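Local coordinates for protein 2-oxo-1,2-dihydroquinoline 8-monooxygenase, oxygenase component (PDB 1Z02) that probably hydroxylates 2-oxo-1,2-dihydroquinoline at carbon 8 as the oxygenase component of a Rieske-type monooxygenase, using a [2Fe-2S] cluster and a mononuclear iron, at residues Q29-Y33 against W397-S402; R90-P95 against K438-I442; D194-G200 against E330-C336; D247-A251 against W265-W271. Residues are numbered along the deposited sequence.

Contact 1: Q29-Y33 against W397-S402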
loop_
_atom_site.group_PDB
_atom_site.type_symbol
_atom_site.label_atom_id
_atom_site.label_comp_id
_atom_site.label_asym_id
_atom_site.label_seq_id
_atom_site.Cartn_x
_atom_site.Cartn_y
_atom_site.Cartn_z
ATOM N N GLN A 29 6.701 27.999 19.465
ATOM C CA GLN A 29 7.747 27.592 20.393
ATOM C C GLN A 29 8.112 26.114 20.300
ATOM O O GLN A 29 8.991 25.639 21.025
ATOM C CB GLN A 29 7.349 27.960 21.825
ATOM C CG GLN A 29 7.421 29.473 22.095
ATOM C CD GLN A 29 6.893 29.867 23.461
ATOM O OE1 GLN A 29 5.687 29.858 23.698
ATOM N NE2 GLN A 29 7.798 30.209 24.371
ATOM N N TYR A 30 7.429 25.380 19.426
ATOM C CA TYR A 30 7.759 23.974 19.231
ATOM C C TYR A 30 7.691 23.545 17.772
ATOM O O TYR A 30 7.219 22.454 17.448
ATOM C CB TYR A 30 6.913 23.052 20.126
ATOM C CG TYR A 30 5.408 23.211 20.098
ATOM C CD1 TYR A 30 4.649 22.766 19.018
ATOM C CD2 TYR A 30 4.733 23.729 21.202
ATOM C CE1 TYR A 30 3.256 22.826 19.043
ATOM C CE2 TYR A 30 3.345 23.795 21.239
ATOM C CZ TYR A 30 2.610 23.339 20.161
ATOM O OH TYR A 30 1.237 23.379 20.237
ATOM N N GLN A 31 8.191 24.417 16.898
ATOM C CA GLN A 31 8.238 24.147 15.467
ATOM C C GLN A 31 9.213 23.000 15.183
ATOM O O GLN A 31 8.926 22.139 14.356
ATOM C CB GLN A 31 8.673 25.397 14.689
ATOM C CG GLN A 31 8.621 25.232 13.159
ATOM C CD GLN A 31 7.240 24.851 12.649
ATOM O OE1 GLN A 31 6.256 25.533 12.932
ATOM N NE2 GLN A 31 7.159 23.762 11.887
ATOM N N PRO A 32 10.377 22.971 15.861
ATOM C CA PRO A 32 11.337 21.886 15.625
ATOM C C PRO A 32 10.733 20.502 15.914
ATOM O O PRO A 32 11.066 19.514 15.249
ATOM C CB PRO A 32 12.481 22.225 16.578
ATOM C CG PRO A 32 12.458 23.719 16.594
ATOM C CD PRO A 32 10.975 24.008 16.722
ATOM N N TYR A 33 9.847 20.445 16.907
ATOM C CA TYR A 33 9.172 19.206 17.295
ATOM C C TYR A 33 8.166 18.809 16.210
ATOM O O TYR A 33 7.975 17.628 15.932
ATOM C CB TYR A 33 8.460 19.403 18.640
ATOM C CG TYR A 33 7.826 18.158 19.237
ATOM C CD1 TYR A 33 6.528 17.783 18.906
ATOM C CD2 TYR A 33 8.516 17.378 20.167
ATOM C CE1 TYR A 33 5.924 16.664 19.496
ATOM C CE2 TYR A 33 7.924 16.254 20.760
ATOM C CZ TYR A 33 6.628 15.907 20.423
ATOM O OH TYR A 33 6.020 14.829 21.031
ATOM N N TRP A 397 6.800 19.639 27.251
ATOM C CA TRP A 397 7.726 18.649 26.714
ATOM C C TRP A 397 8.123 19.014 25.288
ATOM O O TRP A 397 9.300 18.938 24.931
ATOM C CB TRP A 397 7.095 17.249 26.779
ATOM C CG TRP A 397 7.519 16.302 25.679
ATOM C CD1 TRP A 397 6.757 15.870 24.630
ATOM C CD2 TRP A 397 8.807 15.696 25.514
ATOM N NE1 TRP A 397 7.490 15.033 23.822
ATOM C CE2 TRP A 397 8.752 14.909 24.339
ATOM C CE3 TRP A 397 10.003 15.741 26.245
ATOM C CZ2 TRP A 397 9.849 14.179 23.875
ATOM C CZ3 TRP A 397 11.094 15.014 25.782
ATOM C CH2 TRP A 397 11.006 14.242 24.605
ATOM N N ARG A 398 7.155 19.438 24.481
ATOM C CA ARG A 398 7.447 19.813 23.103
ATOM C C ARG A 398 8.428 20.974 23.051
ATOM O O ARG A 398 9.348 20.978 22.236
ATOM C CB ARG A 398 6.164 20.187 22.356
ATOM C CG ARG A 398 5.194 19.025 22.156
ATOM C CD ARG A 398 4.063 19.456 21.260
ATOM N NE ARG A 398 2.966 18.497 21.241
ATOM C CZ ARG A 398 1.769 18.762 20.719
ATOM N NH1 ARG A 398 0.807 17.851 20.732
ATOM N NH2 ARG A 398 1.536 19.954 20.185
ATOM N N LYS A 399 8.239 21.959 23.922
ATOM C CA LYS A 399 9.126 23.110 23.951
ATOM C C LYS A 399 10.556 22.737 24.326
ATOM O O LYS A 399 11.499 23.154 23.662
ATOM C CB LYS A 399 8.611 24.153 24.940
ATOM C CG LYS A 399 7.340 24.851 24.518
ATOM C CD LYS A 399 7.011 25.956 25.498
ATOM C CE LYS A 399 5.718 26.658 25.141
ATOM N NZ LYS A 399 5.472 27.810 26.056
ATOM N N LEU A 400 10.721 21.959 25.391
ATOM C CA LEU A 400 12.056 21.573 25.823
ATOM C C LEU A 400 12.718 20.660 24.796
ATOM O O LEU A 400 13.927 20.713 24.599
ATOM C CB LEU A 400 12.000 20.893 27.200
ATOM C CG LEU A 400 11.597 19.421 27.355
ATOM C CD1 LEU A 400 12.806 18.513 27.178
ATOM C CD2 LEU A 400 11.014 19.220 28.733
ATOM N N ALA A 401 11.929 19.823 24.137
ATOM C CA ALA A 401 12.479 18.921 23.125
ATOM C C ALA A 401 12.974 19.750 21.938
ATOM O O ALA A 401 14.016 19.456 21.347
ATOM C CB ALA A 401 11.414 17.934 22.674
ATOM N N SER A 402 12.220 20.788 21.592
ATOM C CA SER A 402 12.591 21.654 20.476
ATOM C C SER A 402 13.880 22.400 20.790
ATOM O O SER A 402 14.729 22.587 19.919
ATOM C CB SER A 402 11.487 22.671 20.181
ATOM O OG SER A 402 10.262 22.042 19.850
#

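Contact 2: R90-P95 against K438-I442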
loop_
_atom_site.group_PDB
_atom_site.type_symbol
_atom_site.label_atom_id
_atom_site.label_comp_id
_atom_site.label_asym_id
_atom_site.label_seq_id
_atom_site.Cartn_x
_atom_site.Cartn_y
_atom_site.Cartn_z
ATOM N N ARG A 90 21.465 -4.791 2.508
ATOM C CA ARG A 90 21.438 -4.815 3.966
ATOM C C ARG A 90 22.322 -5.989 4.402
ATOM O O ARG A 90 22.018 -7.152 4.104
ATOM C CB ARG A 90 19.996 -5.023 4.442
ATOM C CG ARG A 90 19.554 -4.040 5.501
ATOM C CD ARG A 90 18.061 -3.771 5.539
ATOM N NE ARG A 90 17.221 -4.822 4.979
ATOM C CZ ARG A 90 15.890 -4.786 5.005
ATOM N NH1 ARG A 90 15.171 -5.770 4.467
ATOM N NH2 ARG A 90 15.270 -3.768 5.589
ATOM N N LEU A 91 23.416 -5.685 5.092
ATOM C CA LEU A 91 24.349 -6.710 5.542
ATOM C C LEU A 91 23.721 -7.763 6.450
ATOM O O LEU A 91 24.089 -8.936 6.390
ATOM C CB LEU A 91 25.531 -6.064 6.279
ATOM C CG LEU A 91 26.261 -4.923 5.556
ATOM C CD1 LEU A 91 27.273 -4.302 6.511
ATOM C CD2 LEU A 91 26.953 -5.442 4.309
ATOM N N SER A 92 22.770 -7.337 7.279
ATOM C CA SER A 92 22.096 -8.210 8.230
ATOM C C SER A 92 21.168 -9.266 7.639
ATOM O O SER A 92 20.778 -10.184 8.340
ATOM C CB SER A 92 21.290 -7.363 9.224
ATOM O OG SER A 92 20.179 -6.756 8.589
ATOM N N GLU A 93 20.812 -9.154 6.366
ATOM C CA GLU A 93 19.886 -10.127 5.791
ATOM C C GLU A 93 20.448 -11.537 5.732
ATOM O O GLU A 93 19.709 -12.515 5.790
ATOM C CB GLU A 93 19.437 -9.665 4.404
ATOM C CG GLU A 93 18.378 -8.578 4.480
ATOM C CD GLU A 93 17.679 -8.337 3.173
ATOM O OE1 GLU A 93 17.308 -9.324 2.512
ATOM O OE2 GLU A 93 17.479 -7.166 2.815
ATOM N N LYS A 94 21.761 -11.646 5.600
ATOM C CA LYS A 94 22.403 -12.951 5.563
ATOM C C LYS A 94 23.763 -12.786 6.230
ATOM O O LYS A 94 24.776 -12.600 5.564
ATOM C CB LYS A 94 22.560 -13.433 4.125
ATOM C CG LYS A 94 22.931 -14.883 4.075
ATOM C CD LYS A 94 23.089 -15.409 2.684
ATOM C CE LYS A 94 23.497 -16.869 2.792
ATOM N NZ LYS A 94 23.863 -17.487 1.498
ATOM N N PRO A 95 23.795 -12.851 7.570
ATOM C CA PRO A 95 25.006 -12.700 8.381
ATOM C C PRO A 95 26.202 -13.469 7.860
ATOM O O PRO A 95 26.194 -14.698 7.862
ATOM C CB PRO A 95 24.558 -13.171 9.757
ATOM C CG PRO A 95 23.125 -12.739 9.790
ATOM C CD PRO A 95 22.638 -13.167 8.421
ATOM N N LYS A 438 12.713 -5.629 13.452
ATOM C CA LYS A 438 13.852 -6.523 13.262
ATOM C C LYS A 438 13.896 -7.057 11.832
ATOM O O LYS A 438 12.921 -7.630 11.341
ATOM C CB LYS A 438 13.772 -7.680 14.267
ATOM C CG LYS A 438 13.846 -7.202 15.715
ATOM C CD LYS A 438 13.543 -8.306 16.729
ATOM C CE LYS A 438 14.718 -9.242 16.927
ATOM N NZ LYS A 438 14.445 -10.193 18.051
ATOM N N VAL A 439 15.028 -6.854 11.162
ATOM C CA VAL A 439 15.185 -7.316 9.792
ATOM C C VAL A 439 15.134 -8.838 9.708
ATOM O O VAL A 439 15.828 -9.538 10.454
ATOM C CB VAL A 439 16.518 -6.820 9.188
ATOM C CG1 VAL A 439 16.674 -7.330 7.766
ATOM C CG2 VAL A 439 16.559 -5.308 9.204
ATOM N N GLU A 440 14.296 -9.337 8.799
ATOM C CA GLU A 440 14.124 -10.772 8.593
ATOM C C GLU A 440 15.343 -11.303 7.854
ATOM O O GLU A 440 15.803 -10.698 6.880
ATOM C CB GLU A 440 12.864 -11.035 7.767
ATOM C CG GLU A 440 12.224 -12.391 8.038
ATOM C CD GLU A 440 11.059 -12.679 7.117
ATOM O OE1 GLU A 440 10.311 -13.643 7.377
ATOM O OE2 GLU A 440 10.895 -11.940 6.126
ATOM N N GLN A 441 15.858 -12.443 8.303
ATOM C CA GLN A 441 17.044 -13.006 7.682
ATOM C C GLN A 441 16.869 -14.074 6.609
ATOM O O GLN A 441 15.846 -14.749 6.513
ATOM C CB GLN A 441 18.003 -13.492 8.766
ATOM C CG GLN A 441 18.416 -12.358 9.692
ATOM C CD GLN A 441 19.496 -12.744 10.674
ATOM O OE1 GLN A 441 19.870 -11.951 11.538
ATOM N NE2 GLN A 441 20.011 -13.960 10.546
ATOM N N ILE A 442 17.930 -14.148 5.807
ATOM C CA ILE A 442 18.184 -15.001 4.646
ATOM C C ILE A 442 17.455 -14.600 3.386
ATOM O O ILE A 442 17.524 -15.337 2.386
ATOM C CB ILE A 442 17.856 -16.475 4.824
ATOM C CG1 ILE A 442 16.391 -16.673 4.644
ATOM C CG2 ILE A 442 18.300 -16.982 6.089
ATOM C CD1 ILE A 442 16.033 -18.075 4.620
HETATM O O HOH W 1 15.466 -11.120 3.942
#

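Contact 3: D194-G200 against E330-C336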
loop_
_atom_site.group_PDB
_atom_site.type_symbol
_atom_site.label_atom_id
_atom_site.label_comp_id
_atom_site.label_asym_id
_atom_site.label_seq_id
_atom_site.Cartn_x
_atom_site.Cartn_y
_atom_site.Cartn_z
ATOM N N ASP A 194 24.092 -0.932 39.812
ATOM C CA ASP A 194 24.637 -2.269 39.975
ATOM C C ASP A 194 23.519 -3.201 40.440
ATOM O O ASP A 194 22.672 -2.815 41.250
ATOM C CB ASP A 194 25.776 -2.261 41.001
ATOM C CG ASP A 194 27.082 -1.727 40.424
ATOM O OD1 ASP A 194 28.071 -1.624 41.183
ATOM O OD2 ASP A 194 27.125 -1.422 39.214
ATOM N N ASN A 195 23.521 -4.423 39.920
ATOM C CA ASN A 195 22.513 -5.416 40.280
ATOM C C ASN A 195 21.094 -5.066 39.846
ATOM O O ASN A 195 20.143 -5.730 40.265
ATOM C CB ASN A 195 22.538 -5.666 41.790
ATOM C CG ASN A 195 23.785 -6.403 42.232
ATOM O OD1 ASN A 195 24.170 -6.355 43.404
ATOM N ND2 ASN A 195 24.419 -7.105 41.298
ATOM N N ALA A 196 20.941 -4.027 39.026
ATOM C CA ALA A 196 19.611 -3.661 38.541
ATOM C C ALA A 196 19.223 -4.729 37.527
ATOM O O ALA A 196 20.010 -5.059 36.644
ATOM C CB ALA A 196 19.636 -2.274 37.872
ATOM N N VAL A 197 18.026 -5.286 37.664
ATOM C CA VAL A 197 17.576 -6.310 36.729
ATOM C C VAL A 197 16.459 -5.761 35.848
ATOM O O VAL A 197 15.587 -5.037 36.324
ATOM C CB VAL A 197 17.070 -7.570 37.466
ATOM C CG1 VAL A 197 16.608 -8.615 36.455
ATOM C CG2 VAL A 197 18.175 -8.131 38.345
ATOM N N VAL A 198 16.497 -6.099 34.563
ATOM C CA VAL A 198 15.490 -5.627 33.619
ATOM C C VAL A 198 14.638 -6.748 33.020
ATOM O O VAL A 198 15.165 -7.755 32.547
ATOM C CB VAL A 198 16.146 -4.865 32.435
ATOM C CG1 VAL A 198 15.094 -4.473 31.424
ATOM C CG2 VAL A 198 16.870 -3.630 32.933
ATOM N N HIS A 199 13.321 -6.569 33.052
ATOM C CA HIS A 199 12.388 -7.527 32.462
ATOM C C HIS A 199 11.433 -6.676 31.650
ATOM O O HIS A 199 10.999 -5.619 32.108
ATOM C CB HIS A 199 11.594 -8.290 33.528
ATOM C CG HIS A 199 12.399 -9.312 34.275
ATOM N ND1 HIS A 199 13.125 -10.295 33.640
ATOM C CD2 HIS A 199 12.581 -9.502 35.602
ATOM C CE1 HIS A 199 13.724 -11.050 34.548
ATOM N NE2 HIS A 199 13.410 -10.590 35.743
ATOM N N GLY A 200 11.112 -7.114 30.441
ATOM C CA GLY A 200 10.205 -6.324 29.637
ATOM C C GLY A 200 10.063 -6.775 28.204
ATOM O O GLY A 200 10.354 -7.923 27.854
ATOM N N GLU A 330 8.801 -1.301 26.923
ATOM C CA GLU A 330 8.214 -1.294 28.263
ATOM C C GLU A 330 9.083 -2.182 29.137
ATOM O O GLU A 330 9.118 -3.387 28.926
ATOM C CB GLU A 330 6.817 -1.905 28.284
ATOM C CG GLU A 330 5.760 -1.196 27.510
ATOM C CD GLU A 330 4.464 -1.955 27.566
ATOM O OE1 GLU A 330 3.855 -2.022 28.655
ATOM O OE2 GLU A 330 4.066 -2.508 26.524
ATOM N N ILE A 331 9.794 -1.606 30.100
ATOM C CA ILE A 331 10.594 -2.434 30.987
ATOM C C ILE A 331 10.357 -2.083 32.447
ATOM O O ILE A 331 10.003 -0.949 32.788
ATOM C CB ILE A 331 12.131 -2.327 30.698
ATOM C CG1 ILE A 331 12.647 -0.932 31.066
ATOM C CG2 ILE A 331 12.413 -2.678 29.243
ATOM C CD1 ILE A 331 14.145 -0.806 31.063
ATOM N N LEU A 332 10.545 -3.083 33.301
ATOM C CA LEU A 332 10.402 -2.924 34.742
ATOM C C LEU A 332 11.773 -3.239 35.302
ATOM O O LEU A 332 12.385 -4.244 34.938
ATOM C CB LEU A 332 9.363 -3.901 35.305
ATOM C CG LEU A 332 7.924 -3.638 34.869
ATOM C CD1 LEU A 332 7.008 -4.704 35.414
ATOM C CD2 LEU A 332 7.508 -2.256 35.343
ATOM N N VAL A 333 12.252 -2.369 36.177
ATOM C CA VAL A 333 13.566 -2.536 36.772
ATOM C C VAL A 333 13.471 -2.643 38.287
ATOM O O VAL A 333 12.671 -1.951 38.918
ATOM C CB VAL A 333 14.480 -1.334 36.411
ATOM C CG1 VAL A 333 15.884 -1.568 36.950
ATOM C CG2 VAL A 333 14.526 -1.140 34.892
ATOM N N ARG A 334 14.271 -3.537 38.856
ATOM C CA ARG A 334 14.331 -3.721 40.304
ATOM C C ARG A 334 15.719 -4.241 40.647
ATOM O O ARG A 334 16.204 -5.181 40.020
ATOM C CB ARG A 334 13.286 -4.725 40.792
ATOM C CG ARG A 334 13.248 -4.819 42.312
ATOM C CD ARG A 334 12.412 -5.969 42.839
ATOM N NE ARG A 334 12.416 -5.971 44.302
ATOM C CZ ARG A 334 11.356 -5.680 45.052
ATOM N NH1 ARG A 334 11.452 -5.701 46.376
ATOM N NH2 ARG A 334 10.197 -5.377 44.485
ATOM N N VAL A 335 16.365 -3.625 41.630
ATOM C CA VAL A 335 17.695 -4.058 42.023
ATOM C C VAL A 335 17.575 -5.358 42.805
ATOM O O VAL A 335 16.876 -5.432 43.818
ATOM C CB VAL A 335 18.409 -2.993 42.887
ATOM C CG1 VAL A 335 19.765 -3.521 43.351
ATOM C CG2 VAL A 335 18.614 -1.717 42.067
ATOM N N CYS A 336 18.250 -6.388 42.309
ATOM C CA CYS A 336 18.219 -7.701 42.935
ATOM C C CYS A 336 19.635 -8.135 43.274
ATOM O O CYS A 336 20.344 -8.665 42.424
ATOM C CB CYS A 336 17.574 -8.709 41.981
ATOM S SG CYS A 336 15.883 -8.241 41.413
#

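Contact 4: D247-A251 against W265-W271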
loop_
_atom_site.group_PDB
_atom_site.type_symbol
_atom_site.label_atom_id
_atom_site.label_comp_id
_atom_site.label_asym_id
_atom_site.label_seq_id
_atom_site.Cartn_x
_atom_site.Cartn_y
_atom_site.Cartn_z
ATOM N N ASP A 247 1.518 27.204 38.262
ATOM C CA ASP A 247 2.319 27.358 37.070
ATOM C C ASP A 247 3.535 26.459 37.066
ATOM O O ASP A 247 3.961 25.988 36.017
ATOM C CB ASP A 247 2.767 28.808 36.969
ATOM C CG ASP A 247 2.560 29.369 35.612
ATOM O OD1 ASP A 247 2.848 30.562 35.397
ATOM O OD2 ASP A 247 2.101 28.606 34.753
ATOM N N ASP A 248 4.101 26.241 38.246
ATOM C CA ASP A 248 5.288 25.412 38.394
ATOM C C ASP A 248 4.944 23.962 38.738
ATOM O O ASP A 248 5.678 23.304 39.470
ATOM C CB ASP A 248 6.187 25.995 39.483
ATOM C CG ASP A 248 5.489 26.083 40.829
ATOM O OD1 ASP A 248 6.175 26.416 41.817
ATOM O OD2 ASP A 248 4.267 25.823 40.904
ATOM N N CYS A 249 3.827 23.469 38.217
ATOM C CA CYS A 249 3.416 22.092 38.471
ATOM C C CYS A 249 4.425 21.129 37.854
ATOM O O CYS A 249 4.464 19.950 38.198
ATOM C CB CYS A 249 2.039 21.834 37.868
ATOM S SG CYS A 249 2.006 22.107 36.088
ATOM N N ILE A 250 5.238 21.646 36.936
ATOM C CA ILE A 250 6.259 20.847 36.264
ATOM C C ILE A 250 7.609 21.549 36.365
ATOM O O ILE A 250 7.698 22.760 36.194
ATOM C CB ILE A 250 5.915 20.646 34.760
ATOM C CG1 ILE A 250 4.585 19.898 34.619
ATOM C CG2 ILE A 250 7.044 19.894 34.057
ATOM C CD1 ILE A 250 4.124 19.732 33.190
ATOM N N ALA A 251 8.658 20.790 36.656
ATOM C CA ALA A 251 9.993 21.352 36.759
ATOM C C ALA A 251 10.808 20.960 35.531
ATOM O O ALA A 251 11.003 19.771 35.253
ATOM C CB ALA A 251 10.676 20.848 38.027
ATOM N N TRP A 265 5.429 17.140 39.316
ATOM C CA TRP A 265 5.230 17.057 40.761
ATOM C C TRP A 265 3.909 16.382 41.117
ATOM O O TRP A 265 2.980 17.027 41.609
ATOM C CB TRP A 265 5.287 18.454 41.399
ATOM C CG TRP A 265 6.564 19.198 41.168
ATOM C CD1 TRP A 265 6.724 20.327 40.423
ATOM C CD2 TRP A 265 7.852 18.890 41.707
ATOM N NE1 TRP A 265 8.031 20.746 40.467
ATOM C CE2 TRP A 265 8.747 19.879 41.252
ATOM C CE3 TRP A 265 8.341 17.873 42.539
ATOM C CZ2 TRP A 265 10.108 19.886 41.595
ATOM C CZ3 TRP A 265 9.699 17.879 42.883
ATOM C CH2 TRP A 265 10.562 18.881 42.411
ATOM N N LEU A 266 3.824 15.080 40.857
ATOM C CA LEU A 266 2.615 14.337 41.163
ATOM C C LEU A 266 2.522 14.064 42.654
ATOM O O LEU A 266 3.536 13.927 43.344
ATOM C CB LEU A 266 2.576 13.017 40.384
ATOM C CG LEU A 266 2.555 13.127 38.860
ATOM C CD1 LEU A 266 2.229 11.765 38.286
ATOM C CD2 LEU A 266 1.508 14.144 38.420
ATOM N N PHE A 267 1.289 13.991 43.139
ATOM C CA PHE A 267 1.003 13.746 44.547
ATOM C C PHE A 267 1.540 14.837 45.467
ATOM O O PHE A 267 2.113 14.577 46.528
ATOM C CB PHE A 267 1.499 12.356 44.965
ATOM C CG PHE A 267 0.769 11.239 44.274
ATOM C CD1 PHE A 267 1.204 10.758 43.041
ATOM C CD2 PHE A 267 -0.402 10.720 44.819
ATOM C CE1 PHE A 267 0.483 9.785 42.358
ATOM C CE2 PHE A 267 -1.133 9.746 44.146
ATOM C CZ PHE A 267 -0.688 9.279 42.912
ATOM N N THR A 268 1.348 16.072 45.019
ATOM C CA THR A 268 1.720 17.255 45.773
ATOM C C THR A 268 0.532 18.168 45.533
ATOM O O THR A 268 -0.365 17.828 44.759
ATOM C CB THR A 268 3.011 17.944 45.250
ATOM O OG1 THR A 268 2.807 18.440 43.922
ATOM C CG2 THR A 268 4.169 16.973 45.263
ATOM N N ASP A 269 0.512 19.325 46.173
ATOM C CA ASP A 269 -0.612 20.224 45.987
ATOM C C ASP A 269 -0.647 20.888 44.604
ATOM O O ASP A 269 -1.614 21.569 44.268
ATOM C CB ASP A 269 -0.609 21.270 47.097
ATOM C CG ASP A 269 0.569 22.163 47.030
ATOM O OD1 ASP A 269 0.628 22.975 46.132
ATOM O OD2 ASP A 269 1.464 22.076 47.857
ATOM N N LYS A 270 0.389 20.662 43.798
ATOM C CA LYS A 270 0.469 21.250 42.460
ATOM C C LYS A 270 -0.428 20.530 41.461
ATOM O O LYS A 270 -0.736 21.061 40.398
ATOM C CB LYS A 270 1.914 21.222 41.957
ATOM C CG LYS A 270 2.913 21.810 42.932
ATOM C CD LYS A 270 3.565 23.038 42.368
ATOM C CE LYS A 270 4.508 23.649 43.377
ATOM N NZ LYS A 270 4.275 25.106 43.477
ATOM N N TRP A 271 -0.823 19.310 41.808
ATOM C CA TRP A 271 -1.709 18.516 40.971
ATOM C C TRP A 271 -2.880 18.017 41.815
ATOM O O TRP A 271 -2.695 17.256 42.765
ATOM C CB TRP A 271 -0.970 17.323 40.368
ATOM C CG TRP A 271 -0.021 17.684 39.269
ATOM C CD1 TRP A 271 1.309 17.963 39.393
ATOM C CD2 TRP A 271 -0.334 17.823 37.874
ATOM N NE1 TRP A 271 1.845 18.272 38.164
ATOM C CE2 TRP A 271 0.858 18.200 37.215
ATOM C CE3 TRP A 271 -1.509 17.680 37.120
ATOM C CZ2 TRP A 271 0.915 18.421 35.832
ATOM C CZ3 TRP A 271 -1.453 17.902 35.744
ATOM C CH2 TRP A 271 -0.249 18.274 35.118
HETATM O O HOH W 2 8.712 23.490 39.778
#

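Contact 1: Q29-Y33 against W397-S402
A single knob-into-hole contact joins the start of the short helix 31-34 to helix 392-404 of the ring-hydroxylase part: the side chain of Y33 sits among W397, R398, A401 and S402. The hole is lined by R398 CG, 3.7 Å from the Y33 ring centroid and 13° off the normal, a CH-pi contact over the face, and by A401 CB, 3.9 Å from Y33 CD2 at the ring edge. The Y33 hydroxyl accepts from the indole, W397 NE1 to Y33 OH being 3.2 Å, and has a further weak hydrogen bond to E214. R398 lays CD over the Y30 ring, 4.0 Å from its centroid and 8° off the normal, while its guanidinium is satisfied outside the two segments by salt bridges to E385 and E214. At the partly exposed end, K399 NZ donates to Q29 OE1 at 3.1 Å. Y30 holds the N-cap position of the short helix, and Y33 N has a weak bond of 3.4 Å to Y30 O. Y33 N also reaches S402 OG, again weakly, at 3.4 Å; that hydroxyl spends its own proton inside its helix, S402 OG donating to R398 O at 2.8 Å.

Contact 2: R90-P95 against K438-I442
V439 overlaps R90 with its CG1 methyl, which lies over one face of the guanidinium, 3.8 Å from R90 NE. The same V439 CG1 is 3.6 Å from S92 OG, itself hydrogen-bonded to D82, and 3.9 Å from E93 CG, so one methyl meets three residues of the Rieske loop. The arginine is held from within its own segment: R90 NE and R90 NH1 each lie 3.2 Å from E93 OE2, a salt bridge with two donors on one oxygen. That leaves E93 OE1 to a water, 2.9 Å away, which also donates to E440 O at 3.0 Å, bridging the segments. E93 and Q441 have the nearest CA atoms (4.5 Å), and the one direct hydrogen bond between the segments is next to them, I442 N to E93 O, with an angle of 157° but very short at 2.4 Å; I442 is the last modelled residue. The R90 side chain is about 8 Å from those of C84 and C105 and about 9 Å from the cluster, so the tail packs on a loop near the site. The loop 90-95 runs between strands 76-81 and 102-104, and the tail follows helix 423-430; V439 pairs by backbone with G60 of strand 58-63, P95 touches V58 of that strand, and E93 and K94 pack on A371 and L223 of the third subunit.

Contact 3: D194-G200 against E330-C336
D194 and N195 lead into the strand, and N195 O accepts from C336 N at 2.9 Å. A196 faces V335 in a non-hydrogen-bonded pair, CA to CA 4.0 Å, with A196 CB 3.9 Å from V333 CG1. V197 and R334 form the next, hydrogen-bonded pair: V197 N to R334 O is 3.0 Å and R334 N to V197 O 3.2 Å. V198 returns to the face of A196, its CG1 3.7 Å from I331 CB and its CG2 3.9 Å from V333 CG2. H199 pairs with L332 through H199 N to L332 O at 3.1 Å and L332 N to H199 O at 2.8 Å; both side chains touch helix 339-359. At G200 the backbone angles (phi 171°, psi -158°) call for glycine, because a CB would be jammed against the H199 carbonyl oxygen; separately, an ideal CB would clash across the strands with E330 O and I331 CA. E330 forms a salt bridge with R203 and lies about 7 Å, side chain to side chain, from the iron ligand D365. The strand axes run at 155°, and this antiparallel edge pairing, outermost within this chain, belongs to the helix-backed sheet of the Bet v 1-like catalytic domain of Rieske oxygenases.

Contact 4: D247-A251 against W265-W271
C249 loses 82 Å² to the other segment, W265 63 Å² and K270 60 Å². The C249 carbonyl takes two donors: W265 N to C249 O is 3.2 Å (162°) and W271 NE1 to C249 O is 3.1 Å (149°). C249 SG lies 4.7 Å from the centroid of the W271 six-membered ring, 44° off its normal, an oblique sulfur-aromatic contact. These bonds join the entry to strand 250-253, one of the two outermost strands of the antiparallel sheet within this chain, to the loop leaving strand 261-264. There T268 OG1 accepts from K270 N at 3.3 Å, an ST turn, within the type I turn T268-W271. The CA-to-CB bond of W265 points toward the other segment; A251 CB lies 3.7 Å from W265 CZ2, and a water bridges W265 NE1 (2.9 Å) to D248 O (3.1 Å). K270 NZ forms a salt bridge with D248 OD2 at 2.7 Å and bonds D248 OD1 weakly at 2.8 Å; D248 OD2 is also hydrogen-bonded to S246.

In the fold
Contacts 3 and 4 mark the two outermost strands, 196-206 and 250-253, of one antiparallel sheet within this chain; their centres are about 28 Å apart. Contact 1 lies about 21 Å from contact 4 between centres, and its helix 392-404 touches I250 and W271 of contact 4, so segment 29-33 reaches that end of the sheet through this helix. Contact 2, where the C-terminal tail meets the Rieske loop, lies about 48 Å from contact 4 between centres. First segments come in the order 1, 2, 3, 4 and partners in the order 4, 3, 1, 2, so contacts 1 and 2 interleave: contact 1 brings an early segment to the catalytic part, contact 2 the tail to the Rieske loop.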